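Local atomic coordinates of DUF871 domain-containing protein (Enterococcus faecalis, PDB entry 2P0O), a protein that is of unknown function but probably acts as a 6-phospho-N-acetylmuramidase, cleaving the glycosidic bond of 6-phosphorylated N-acetylmuramic acid in cell-wall sugars. Residues A[93-98]-A[114-119]; A[180-185]-A[223-227]; A[291-297]-A[307-311]. All coordinates share one frame. Residue numbers count along the deposited sequence, not the author numbering.

Contact 1 of 3, residues A[93-98]-A[114-119]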
ATOM      1  N   VAL A  93       3.466 -18.790  13.069  1.00 59.11           N
ATOM      2  CA  VAL A  93       4.388 -17.661  12.965  1.00 58.05           C
ATOM      3  C   VAL A  93       5.504 -17.984  11.968  1.00 57.58           C
ATOM      4  O   VAL A  93       6.109 -19.045  12.032  1.00 57.79           O
ATOM      5  CB  VAL A  93       4.936 -17.273  14.346  1.00 57.99           C
ATOM      6  CG1 VAL A  93       6.012 -16.184  14.238  1.00 57.32           C
ATOM      7  CG2 VAL A  93       3.786 -16.817  15.232  1.00 57.01           C
ATOM      8  N   THR A  94       5.762 -17.066  11.039  1.00 57.42           N
ATOM      9  CA  THR A  94       6.755 -17.301   9.997  1.00 56.71           C
ATOM     10  C   THR A  94       8.003 -16.439  10.142  1.00 56.36           C
ATOM     11  O   THR A  94       8.975 -16.614   9.396  1.00 55.12           O
ATOM     12  CB  THR A  94       6.165 -17.060   8.603  1.00 57.10           C
ATOM     13  OG1 THR A  94       5.504 -15.786   8.586  1.00 57.16           O
ATOM     14  CG2 THR A  94       5.187 -18.174   8.215  1.00 55.90           C
ATOM     15  N   GLY A  95       7.976 -15.512  11.095  1.00 56.25           N
ATOM     16  CA  GLY A  95       9.040 -14.537  11.214  1.00 56.22           C
ATOM     17  C   GLY A  95       9.100 -13.884  12.574  1.00 56.70           C
ATOM     18  O   GLY A  95       8.071 -13.665  13.222  1.00 55.70           O
ATOM     19  N   LEU A  96      10.318 -13.597  13.017  1.00 57.32           N
ATOM     20  CA  LEU A  96      10.520 -12.807  14.220  1.00 59.10           C
ATOM     21  C   LEU A  96      11.424 -11.605  13.968  1.00 59.88           C
ATOM     22  O   LEU A  96      12.451 -11.705  13.299  1.00 59.25           O
ATOM     23  CB  LEU A  96      11.030 -13.654  15.387  1.00 58.82           C
ATOM     24  CG  LEU A  96      10.025 -14.694  15.900  1.00 59.96           C
ATOM     25  CD1 LEU A  96      10.737 -15.807  16.690  1.00 58.96           C
ATOM     26  CD2 LEU A  96       8.884 -14.036  16.703  1.00 58.75           C
ATOM     27  N   ARG A  97      10.980 -10.463  14.474  1.00 61.80           N
ATOM     28  CA  ARG A  97      11.775  -9.240  14.499  1.00 63.61           C
ATOM     29  C   ARG A  97      12.094  -8.948  15.958  1.00 64.92           C
ATOM     30  O   ARG A  97      11.236  -8.492  16.723  1.00 64.58           O
ATOM     31  CB  ARG A  97      11.021  -8.094  13.844  1.00 63.07           C
ATOM     32  CG  ARG A  97      11.810  -6.770  13.724  1.00 65.23           C
ATOM     33  CD  ARG A  97      11.197  -5.955  12.586  1.00 66.86           C
ATOM     34  NE  ARG A  97      11.842  -4.660  12.355  1.00 69.12           N
ATOM     35  CZ  ARG A  97      11.369  -3.493  12.784  1.00 67.71           C
ATOM     36  NH1 ARG A  97      10.248  -3.442  13.494  1.00 67.33           N
ATOM     37  NH2 ARG A  97      12.017  -2.375  12.498  1.00 68.32           N
HETATM   38  N   MSE A  98      13.329  -9.266  16.340  1.00 66.75           N
HETATM   39  CA  MSE A  98      13.789  -9.090  17.705  1.00 69.00           C
HETATM   40  C   MSE A  98      14.566  -7.787  17.811  1.00 70.21           C
HETATM   41  O   MSE A  98      15.276  -7.372  16.901  1.00 70.44           O
HETATM   42  CB  MSE A  98      14.679 -10.245  18.132  1.00 69.15           C
HETATM   43  CG  MSE A  98      14.117 -11.616  17.844  1.00 70.60           C
HETATM   44 SE   MSE A  98      12.440 -12.061  18.757  1.00 73.73          SE
HETATM   45  CE  MSE A  98      12.932 -11.887  20.638  1.00 68.60           C
ATOM     46  N   ILE A 114      13.393 -19.744  10.194  1.00 56.40           N
ATOM     47  CA  ILE A 114      12.323 -18.771  10.217  1.00 56.22           C
ATOM     48  C   ILE A 114      12.826 -17.478   9.599  1.00 56.11           C
ATOM     49  O   ILE A 114      14.032 -17.225   9.599  1.00 56.57           O
ATOM     50  CB  ILE A 114      11.857 -18.556  11.677  1.00 56.31           C
ATOM     51  CG1 ILE A 114      10.372 -18.214  11.718  1.00 56.97           C
ATOM     52  CG2 ILE A 114      12.777 -17.564  12.438  1.00 54.94           C
ATOM     53  CD1 ILE A 114       9.728 -18.498  13.061  1.00 59.68           C
ATOM     54  N   ASP A 115      11.924 -16.667   9.059  1.00 55.38           N
ATOM     55  CA  ASP A 115      12.332 -15.356   8.572  1.00 55.82           C
ATOM     56  C   ASP A 115      12.722 -14.509   9.755  1.00 55.20           C
ATOM     57  O   ASP A 115      12.168 -14.669  10.855  1.00 54.61           O
ATOM     58  CB  ASP A 115      11.221 -14.667   7.782  1.00 56.42           C
ATOM     59  CG  ASP A 115      10.808 -15.454   6.539  1.00 57.37           C
ATOM     60  OD1 ASP A 115      11.678 -16.103   5.906  1.00 60.54           O
ATOM     61  OD2 ASP A 115       9.602 -15.430   6.204  1.00 57.14           O
ATOM     62  N   ILE A 116      13.706 -13.641   9.522  1.00 55.10           N
ATOM     63  CA  ILE A 116      14.242 -12.754  10.554  1.00 54.40           C
ATOM     64  C   ILE A 116      14.035 -11.289  10.154  1.00 54.43           C
ATOM     65  O   ILE A 116      14.463 -10.856   9.083  1.00 54.47           O
ATOM     66  CB  ILE A 116      15.725 -13.098  10.850  1.00 54.71           C
ATOM     67  CG1 ILE A 116      15.824 -14.459  11.569  1.00 53.90           C
ATOM     68  CG2 ILE A 116      16.422 -11.996  11.667  1.00 54.95           C
ATOM     69  CD1 ILE A 116      15.050 -14.547  12.906  1.00 53.60           C
ATOM     70  N   GLY A 117      13.323 -10.555  11.003  1.00 53.90           N
ATOM     71  CA  GLY A 117      13.069  -9.143  10.790  1.00 53.77           C
ATOM     72  C   GLY A 117      14.226  -8.339  11.347  1.00 54.05           C
ATOM     73  O   GLY A 117      14.629  -8.524  12.495  1.00 52.90           O
ATOM     74  N   LEU A 118      14.783  -7.473  10.507  1.00 54.47           N
ATOM     75  CA  LEU A 118      15.769  -6.482  10.937  1.00 55.50           C
ATOM     76  C   LEU A 118      15.125  -5.088  10.926  1.00 56.48           C
ATOM     77  O   LEU A 118      14.050  -4.879  10.344  1.00 56.20           O
ATOM     78  CB  LEU A 118      16.988  -6.493  10.025  1.00 54.84           C
ATOM     79  CG  LEU A 118      17.592  -7.859   9.705  1.00 54.62           C
ATOM     80  CD1 LEU A 118      18.643  -7.689   8.622  1.00 53.37           C
ATOM     81  CD2 LEU A 118      18.201  -8.466  10.973  1.00 54.88           C
ATOM     82  N   ASN A 119      15.791  -4.157  11.585  1.00 57.31           N
ATOM     83  CA  ASN A 119      15.342  -2.793  11.620  1.00 59.10           C
ATOM     84  C   ASN A 119      16.102  -2.041  10.515  1.00 59.52           C
ATOM     85  O   ASN A 119      17.301  -1.850  10.604  1.00 59.46           O
ATOM     86  CB  ASN A 119      15.576  -2.220  13.020  1.00 59.01           C
ATOM     87  CG  ASN A 119      15.101  -0.770  13.152  1.00 61.97           C
ATOM     88  OD1 ASN A 119      14.997  -0.038  12.163  1.00 63.86           O
ATOM     89  ND2 ASN A 119      14.793  -0.364  14.373  1.00 62.07           N
TER
HETATM   90  O   HOH W   1       7.613 -14.195   7.868  1.00 49.79           O
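The extended Arg97 side chain lies along the backbone of Gly117 and Leu118, and its NE donates to Leu118 O at 3.0 Å. The contact is a parallel strand pair in the TIM barrel. Strands 95-98 and 115-119 are joined through helix 104-111 as a beta-alpha-beta unit. Gly95 pairs with Asp115 and Leu96 with Ile116. The ladder runs Asp115 N to Thr94 O (3.0 Å), Leu96 N to Asp115 O (3.0 Å) and Gly117 N to Leu96 O (2.7 Å). The strand axes cross at -30°. Leu96 and Ile116 share one face, where Ile116 packs on helix 104-111. Arg97 and Asp115 are on the other, inner face. There Arg97 forms a salt bridge with Asp69, and Asp115 does so with Lys65 and Arg140. Gly117 lies beside Arg97; an ideal CB on it would come 2.6 Å from Arg97 CB, a clash. At the start of the pair, Thr94 OG1 bonds to Ile66 N, and a water 2.7 Å from Thr94 OG1 donates to Asp115 OD2 at 2.9 Å.

Contact 2 of 3, residues A[180-185]-A[223-227]; sequences GDGQTR and DPTIS
Residues 180-185 and 223-227 lie in irregular loops after the last two TIM-barrel strands, 173-178 and 218-221. Gly182 and Ser227 come nearest, with CA atoms 4.0 Å apart. Gly182 has phi/psi -92/-105; Pro224 is at -50/-42; Thr225 is extended at -151/163.

Between backbones, Gly182 N donates to Thr225 O at 3.1 Å. Thr225 N reaches Gln183 O at 3.4 Å, a weak bond.

Among side chains, Asp223 (chi1 m) takes Gly180 N on OD2 at 2.7 Å and Arg185 N on OD1 at 3.0 Å. Thr225 OG1 (chi1 p) takes Gln183 N at 2.7 Å. Asp181 OD1 (chi1 p) takes Ser227 N at 2.9 Å; Ser227 is the N-cap of helix 228-240. A water donates to Asp181 OD2 (3.1 Å) and lies 2.6 Å from Ser227 OG. Both side chains also bond to Thr230.

Pro224 packs against 183-185: its ring CD lies 3.0 Å from Gln183 O and 3.9 Å from Arg185 CB. Ideal CB atoms on Gly180 and Gly182 would clash with Thr225.

Arg185 forms a salt bridge with Glu13, and Asp181 with Lys341 of the C-terminal part. Short polar side chains thus fix two loops at the usual active-site end of TIM barrels.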
ATOM      1  N   GLY A 180      -3.119   3.357   7.150  1.00 56.87           N
ATOM      2  CA  GLY A 180      -4.478   2.974   6.782  1.00 56.99           C
ATOM      3  C   GLY A 180      -5.438   4.137   7.025  1.00 57.52           C
ATOM      4  O   GLY A 180      -5.082   5.115   7.700  1.00 57.83           O
ATOM      5  N   ASP A 181      -6.652   4.034   6.493  1.00 57.02           N
ATOM      6  CA  ASP A 181      -7.623   5.116   6.573  1.00 56.88           C
ATOM      7  C   ASP A 181      -9.005   4.655   7.013  1.00 57.22           C
ATOM      8  O   ASP A 181      -9.973   5.413   6.853  1.00 57.52           O
ATOM      9  CB  ASP A 181      -7.730   5.818   5.209  1.00 57.22           C
ATOM     10  CG  ASP A 181      -8.198   4.866   4.083  1.00 57.53           C
ATOM     11  OD1 ASP A 181      -8.155   3.632   4.271  1.00 55.64           O
ATOM     12  OD2 ASP A 181      -8.575   5.361   2.998  1.00 59.60           O
ATOM     13  N   GLY A 182      -9.098   3.429   7.542  1.00 57.33           N
ATOM     14  CA  GLY A 182     -10.309   2.911   8.177  1.00 57.68           C
ATOM     15  C   GLY A 182     -10.213   3.221   9.677  1.00 59.15           C
ATOM     16  O   GLY A 182     -10.389   4.375  10.093  1.00 58.94           O
ATOM     17  N   GLN A 183      -9.916   2.189  10.471  1.00 58.85           N
ATOM     18  CA  GLN A 183      -9.529   2.320  11.868  1.00 59.89           C
ATOM     19  C   GLN A 183      -8.058   2.655  12.038  1.00 58.64           C
ATOM     20  O   GLN A 183      -7.189   1.801  11.789  1.00 58.17           O
ATOM     21  CB  GLN A 183      -9.763   1.007  12.605  1.00 60.57           C
ATOM     22  CG  GLN A 183     -10.930   1.005  13.533  1.00 67.00           C
ATOM     23  CD  GLN A 183     -10.967  -0.291  14.345  1.00 72.87           C
ATOM     24  OE1 GLN A 183     -11.775  -1.190  14.068  1.00 72.90           O
ATOM     25  NE2 GLN A 183     -10.052  -0.407  15.320  1.00 74.21           N
ATOM     26  N   THR A 184      -7.790   3.870  12.501  1.00 57.60           N
ATOM     27  CA  THR A 184      -6.412   4.307  12.725  1.00 58.13           C
ATOM     28  C   THR A 184      -5.991   4.007  14.168  1.00 57.83           C
ATOM     29  O   THR A 184      -6.820   4.008  15.073  1.00 57.01           O
ATOM     30  CB  THR A 184      -6.208   5.791  12.382  1.00 58.05           C
ATOM     31  OG1 THR A 184      -7.166   6.574  13.104  1.00 59.42           O
ATOM     32  CG2 THR A 184      -6.387   6.022  10.886  1.00 58.98           C
ATOM     33  N   ARG A 185      -4.706   3.735  14.364  1.00 57.96           N
ATOM     34  CA  ARG A 185      -4.175   3.399  15.683  1.00 58.94           C
ATOM     35  C   ARG A 185      -4.033   4.678  16.507  1.00 58.24           C
ATOM     36  O   ARG A 185      -3.543   5.699  16.002  1.00 57.66           O
ATOM     37  CB  ARG A 185      -2.820   2.658  15.532  1.00 59.20           C
ATOM     38  CG  ARG A 185      -1.944   2.549  16.800  1.00 62.71           C
ATOM     39  CD  ARG A 185      -1.967   1.220  17.572  1.00 68.73           C
ATOM     40  NE  ARG A 185      -3.284   0.598  17.676  1.00 72.96           N
ATOM     41  CZ  ARG A 185      -3.674  -0.255  18.637  1.00 74.30           C
ATOM     42  NH1 ARG A 185      -4.907  -0.752  18.590  1.00 74.49           N
ATOM     43  NH2 ARG A 185      -2.865  -0.604  19.645  1.00 72.97           N
ATOM     44  N   ASP A 223      -1.790   0.910   9.970  1.00 55.13           N
ATOM     45  CA  ASP A 223      -2.945   0.977  10.878  1.00 54.24           C
ATOM     46  C   ASP A 223      -3.817  -0.301  10.877  1.00 54.33           C
ATOM     47  O   ASP A 223      -3.659  -1.153   9.995  1.00 53.32           O
ATOM     48  CB  ASP A 223      -3.806   2.168  10.522  1.00 54.80           C
ATOM     49  CG  ASP A 223      -3.085   3.463  10.714  1.00 55.41           C
ATOM     50  OD1 ASP A 223      -3.113   3.977  11.842  1.00 56.67           O
ATOM     51  OD2 ASP A 223      -2.486   3.971   9.738  1.00 55.72           O
ATOM     52  N   PRO A 224      -4.724  -0.450  11.875  1.00 53.59           N
ATOM     53  CA  PRO A 224      -5.615  -1.615  11.937  1.00 54.66           C
ATOM     54  C   PRO A 224      -6.399  -1.993  10.666  1.00 55.83           C
ATOM     55  O   PRO A 224      -6.526  -3.185  10.382  1.00 56.64           O
ATOM     56  CB  PRO A 224      -6.574  -1.271  13.088  1.00 55.26           C
ATOM     57  CG  PRO A 224      -5.722  -0.421  14.041  1.00 52.51           C
ATOM     58  CD  PRO A 224      -4.872   0.414  13.061  1.00 54.00           C
ATOM     59  N   THR A 225      -6.958  -1.019   9.949  1.00 55.74           N
ATOM     60  CA  THR A 225      -7.739  -1.306   8.756  1.00 55.69           C
ATOM     61  C   THR A 225      -7.650  -0.143   7.772  1.00 55.60           C
ATOM     62  O   THR A 225      -7.263   0.994   8.117  1.00 55.53           O
ATOM     63  CB  THR A 225      -9.262  -1.537   9.052  1.00 56.22           C
ATOM     64  OG1 THR A 225      -9.864  -0.296   9.459  1.00 56.98           O
ATOM     65  CG2 THR A 225      -9.527  -2.643  10.133  1.00 57.25           C
ATOM     66  N   ILE A 226      -8.031  -0.439   6.534  1.00 55.66           N
ATOM     67  CA  ILE A 226      -8.275   0.593   5.532  1.00 54.60           C
ATOM     68  C   ILE A 226      -9.782   0.691   5.376  1.00 54.49           C
ATOM     69  O   ILE A 226     -10.488  -0.232   5.778  1.00 53.11           O
ATOM     70  CB  ILE A 226      -7.614   0.255   4.185  1.00 54.97           C
ATOM     71  CG1 ILE A 226      -7.752  -1.233   3.867  1.00 54.04           C
ATOM     72  CG2 ILE A 226      -6.130   0.733   4.182  1.00 54.13           C
ATOM     73  CD1 ILE A 226      -7.388  -1.592   2.443  1.00 53.44           C
ATOM     74  N   SER A 227     -10.274   1.792   4.809  1.00 53.87           N
ATOM     75  CA  SER A 227     -11.713   1.961   4.594  1.00 53.40           C
ATOM     76  C   SER A 227     -12.212   1.027   3.483  1.00 53.75           C
ATOM     77  O   SER A 227     -11.422   0.539   2.678  1.00 53.08           O
ATOM     78  CB  SER A 227     -12.014   3.394   4.190  1.00 52.98           C
ATOM     79  OG  SER A 227     -11.464   3.625   2.903  1.00 53.13           O
TER
HETATM   80  O   HOH W   2     -11.551   6.219   2.716  1.00 48.37           O
HETATM   81  O   HOH W   3      -2.794   6.319  13.485  1.00 34.63           O

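Contact 3 of 3, residues A[291-297]-A[307-311]; sequences TIESEQT and IDNEK
Strand 304-308 of the four-stranded antiparallel sheet in the C-terminal, cyclophilin-like part ends in an Asx turn at Asn309. Irregular segment 291-297 passes over this exit. End to end, the segments run 100° apart. Ile292 and Asn309 CA atoms come nearest, 4.8 Å apart.

Ile307 (chi1 t, chi2 t) points toward the other segment, and Ile307 CD1 meets Ile292 CD1 (chi1 m, chi2 m) at 3.9 Å. Asp308 points its CB away, but Asp308 O lies 3.6 Å from Ile292 CG2. Asn309 (phi/psi -90/-174, chi1 p) has CB 3.4 Å from Ile292 O. Asn309 OD1 accepts Lys311 N at 3.0 Å. Its ND2 bonds to Asn333 in strand 332-337 and Glu330 just before it. Glu310 starts a 3-10 segment at -63/-22. Glu310 N donates to Ile292 O at 2.8 Å, the one direct cross-segment hydrogen bond. The ends of Glu310 (chi1 p, chi2 t) and Glu293 (chi1 m, chi2 m) converge: Glu310 OE2 lies 2.8 Å from Glu293 OE1, a like-charge approach. A water donates to Glu310 OE2 (2.5 Å) and accepts from Ser294 N (2.8 Å). Extended beyond its m chi1, Lys311 donates from NZ to a second water at 2.7 Å, itself 2.6 Å from Ser294 OG.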
ATOM      1  N   THR A 291     -20.850  14.959 -33.027  1.00 57.43           N
ATOM      2  CA  THR A 291     -20.226  16.272 -32.843  1.00 56.55           C
ATOM      3  C   THR A 291     -20.143  16.648 -31.353  1.00 55.65           C
ATOM      4  O   THR A 291     -21.141  16.565 -30.636  1.00 55.22           O
ATOM      5  CB  THR A 291     -21.022  17.370 -33.575  1.00 56.58           C
ATOM      6  OG1 THR A 291     -21.210  16.990 -34.941  1.00 57.40           O
ATOM      7  CG2 THR A 291     -20.291  18.706 -33.545  1.00 57.77           C
ATOM      8  N   ILE A 292     -18.953  17.043 -30.895  1.00 54.05           N
ATOM      9  CA  ILE A 292     -18.784  17.605 -29.549  1.00 52.41           C
ATOM     10  C   ILE A 292     -18.862  19.122 -29.668  1.00 52.12           C
ATOM     11  O   ILE A 292     -17.958  19.761 -30.180  1.00 51.32           O
ATOM     12  CB  ILE A 292     -17.430  17.181 -28.879  1.00 52.85           C
ATOM     13  CG1 ILE A 292     -17.216  15.651 -28.932  1.00 51.14           C
ATOM     14  CG2 ILE A 292     -17.311  17.742 -27.425  1.00 50.60           C
ATOM     15  CD1 ILE A 292     -18.334  14.832 -28.226  1.00 52.09           C
ATOM     16  N   GLU A 293     -19.967  19.692 -29.206  1.00 51.82           N
ATOM     17  CA  GLU A 293     -20.152  21.133 -29.247  1.00 51.75           C
ATOM     18  C   GLU A 293     -19.351  21.802 -28.147  1.00 50.98           C
ATOM     19  O   GLU A 293     -19.063  21.198 -27.115  1.00 50.67           O
ATOM     20  CB  GLU A 293     -21.628  21.464 -29.067  1.00 52.24           C
ATOM     21  CG  GLU A 293     -22.560  20.530 -29.840  1.00 56.50           C
ATOM     22  CD  GLU A 293     -22.868  21.007 -31.259  1.00 61.33           C
ATOM     23  OE1 GLU A 293     -21.927  21.321 -32.023  1.00 63.74           O
ATOM     24  OE2 GLU A 293     -24.066  21.065 -31.619  1.00 63.72           O
ATOM     25  N   SER A 294     -18.988  23.052 -28.372  1.00 50.70           N
ATOM     26  CA  SER A 294     -18.448  23.909 -27.320  1.00 51.27           C
ATOM     27  C   SER A 294     -19.392  23.979 -26.102  1.00 50.81           C
ATOM     28  O   SER A 294     -20.581  24.280 -26.256  1.00 50.78           O
ATOM     29  CB  SER A 294     -18.257  25.314 -27.886  1.00 51.41           C
ATOM     30  OG  SER A 294     -17.525  26.120 -26.989  1.00 54.00           O
ATOM     31  N   GLU A 295     -18.885  23.700 -24.901  1.00 50.35           N
ATOM     32  CA  GLU A 295     -19.749  23.749 -23.702  1.00 50.04           C
ATOM     33  C   GLU A 295     -19.162  24.727 -22.669  1.00 49.74           C
ATOM     34  O   GLU A 295     -19.296  25.942 -22.844  1.00 50.07           O
ATOM     35  CB  GLU A 295     -20.007  22.343 -23.156  1.00 49.87           C
ATOM     36  CG  GLU A 295     -21.114  22.249 -22.147  1.00 50.99           C
ATOM     37  CD  GLU A 295     -21.291  20.847 -21.572  1.00 53.60           C
ATOM     38  OE1 GLU A 295     -20.310  20.286 -21.026  1.00 53.88           O
ATOM     39  OE2 GLU A 295     -22.425  20.307 -21.651  1.00 54.97           O
ATOM     40  N   GLN A 296     -18.517  24.219 -21.616  1.00 49.17           N
ATOM     41  CA  GLN A 296     -17.679  25.037 -20.748  1.00 48.79           C
ATOM     42  C   GLN A 296     -16.218  24.762 -21.079  1.00 49.38           C
ATOM     43  O   GLN A 296     -15.813  23.601 -21.191  1.00 49.97           O
ATOM     44  CB  GLN A 296     -17.917  24.677 -19.287  1.00 48.98           C
ATOM     45  CG  GLN A 296     -19.143  25.335 -18.705  1.00 48.92           C
ATOM     46  CD  GLN A 296     -19.475  24.855 -17.300  1.00 50.78           C
ATOM     47  OE1 GLN A 296     -18.602  24.414 -16.550  1.00 53.07           O
ATOM     48  NE2 GLN A 296     -20.749  24.938 -16.942  1.00 47.88           N
ATOM     49  N   THR A 297     -15.429  25.818 -21.215  1.00 48.99           N
ATOM     50  CA  THR A 297     -14.014  25.686 -21.496  1.00 49.98           C
ATOM     51  C   THR A 297     -13.243  26.509 -20.467  1.00 49.97           C
ATOM     52  O   THR A 297     -12.720  27.571 -20.786  1.00 50.37           O
ATOM     53  CB  THR A 297     -13.669  26.144 -22.935  1.00 49.47           C
ATOM     54  OG1 THR A 297     -13.947  27.540 -23.071  1.00 50.65           O
ATOM     55  CG2 THR A 297     -14.512  25.390 -23.952  1.00 50.98           C
ATOM     56  N   ILE A 307     -12.822  17.006 -22.692  1.00 44.12           N
ATOM     57  CA  ILE A 307     -13.052  16.430 -24.007  1.00 43.78           C
ATOM     58  C   ILE A 307     -12.840  17.522 -25.051  1.00 44.45           C
ATOM     59  O   ILE A 307     -13.353  18.651 -24.900  1.00 44.40           O
ATOM     60  CB  ILE A 307     -14.471  15.729 -24.120  1.00 43.93           C
ATOM     61  CG1 ILE A 307     -14.601  14.948 -25.421  1.00 42.71           C
ATOM     62  CG2 ILE A 307     -15.644  16.734 -23.974  1.00 43.58           C
ATOM     63  CD1 ILE A 307     -15.760  13.962 -25.422  1.00 42.51           C
ATOM     64  N   ASP A 308     -12.073  17.207 -26.092  1.00 44.72           N
ATOM     65  CA  ASP A 308     -11.829  18.171 -27.160  1.00 45.54           C
ATOM     66  C   ASP A 308     -13.112  18.435 -27.948  1.00 45.71           C
ATOM     67  O   ASP A 308     -13.795  17.487 -28.356  1.00 45.29           O
ATOM     68  CB  ASP A 308     -10.727  17.677 -28.085  1.00 46.39           C
ATOM     69  CG  ASP A 308      -9.330  17.847 -27.496  1.00 48.60           C
ATOM     70  OD1 ASP A 308      -9.191  18.306 -26.323  1.00 51.57           O
ATOM     71  OD2 ASP A 308      -8.355  17.555 -28.231  1.00 51.53           O
ATOM     72  N   ASN A 309     -13.472  19.708 -28.143  1.00 45.64           N
ATOM     73  CA  ASN A 309     -14.708  19.988 -28.884  1.00 46.36           C
ATOM     74  C   ASN A 309     -14.453  20.121 -30.393  1.00 47.39           C
ATOM     75  O   ASN A 309     -13.322  19.877 -30.849  1.00 47.61           O
ATOM     76  CB  ASN A 309     -15.508  21.171 -28.283  1.00 45.54           C
ATOM     77  CG  ASN A 309     -14.731  22.492 -28.283  1.00 44.02           C
ATOM     78  OD1 ASN A 309     -14.214  22.933 -29.319  1.00 43.23           O
ATOM     79  ND2 ASN A 309     -14.663  23.135 -27.115  1.00 38.76           N
ATOM     80  N   GLU A 310     -15.486  20.498 -31.151  1.00 48.13           N
ATOM     81  CA  GLU A 310     -15.409  20.579 -32.610  1.00 50.13           C
ATOM     82  C   GLU A 310     -14.384  21.612 -33.107  1.00 50.23           C
ATOM     83  O   GLU A 310     -13.900  21.524 -34.259  1.00 51.04           O
ATOM     84  CB  GLU A 310     -16.801  20.825 -33.230  1.00 50.86           C
ATOM     85  CG  GLU A 310     -17.359  22.221 -33.002  1.00 54.28           C
ATOM     86  CD  GLU A 310     -18.836  22.364 -33.401  1.00 61.13           C
ATOM     87  OE1 GLU A 310     -19.213  22.088 -34.575  1.00 62.93           O
ATOM     88  OE2 GLU A 310     -19.632  22.786 -32.533  1.00 62.82           O
ATOM     89  N   LYS A 311     -14.042  22.579 -32.252  1.00 50.36           N
ATOM     90  CA  LYS A 311     -13.045  23.604 -32.628  1.00 50.29           C
ATOM     91  C   LYS A 311     -11.655  23.025 -32.749  1.00 49.95           C
ATOM     92  O   LYS A 311     -10.798  23.654 -33.345  1.00 50.54           O
ATOM     93  CB  LYS A 311     -13.011  24.795 -31.661  1.00 50.16           C
ATOM     94  CG  LYS A 311     -14.262  25.651 -31.698  1.00 51.00           C
ATOM     95  CD  LYS A 311     -14.251  26.727 -30.642  1.00 50.37           C
ATOM     96  CE  LYS A 311     -15.549  27.505 -30.697  1.00 53.01           C
ATOM     97  NZ  LYS A 311     -15.551  28.610 -29.713  1.00 56.04           N
TER
HETATM   98  O   HOH W   4     -15.381  27.533 -27.289  1.00 55.53           O
HETATM   99  O   HOH W   5     -19.229  24.443 -30.744  1.00 74.81           O

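Overall arrangement
Contacts 1 and 2 both belong to the TIM barrel, and contact 3 to the C-terminal part. Contact 1 joins the fourth and fifth barrel strands. Contact 2 joins the loops after the seventh and eighth. Their centres are 24 Å apart and their nearest atoms about 13 Å. Contact 3 is remote: its centre is 43 Å from that of contact 2 and 59 Å from that of contact 1. Contacts 1 and 3 lie on opposite sides of the chain's centre. Contact 2 lies at the barrel end where TIM-barrel enzymes have their active sites, probably here too. The sodium ion is bound by Met211, Asp213 and Val216, which precede strand 218-221, at the end of that strand away from segment 223-227.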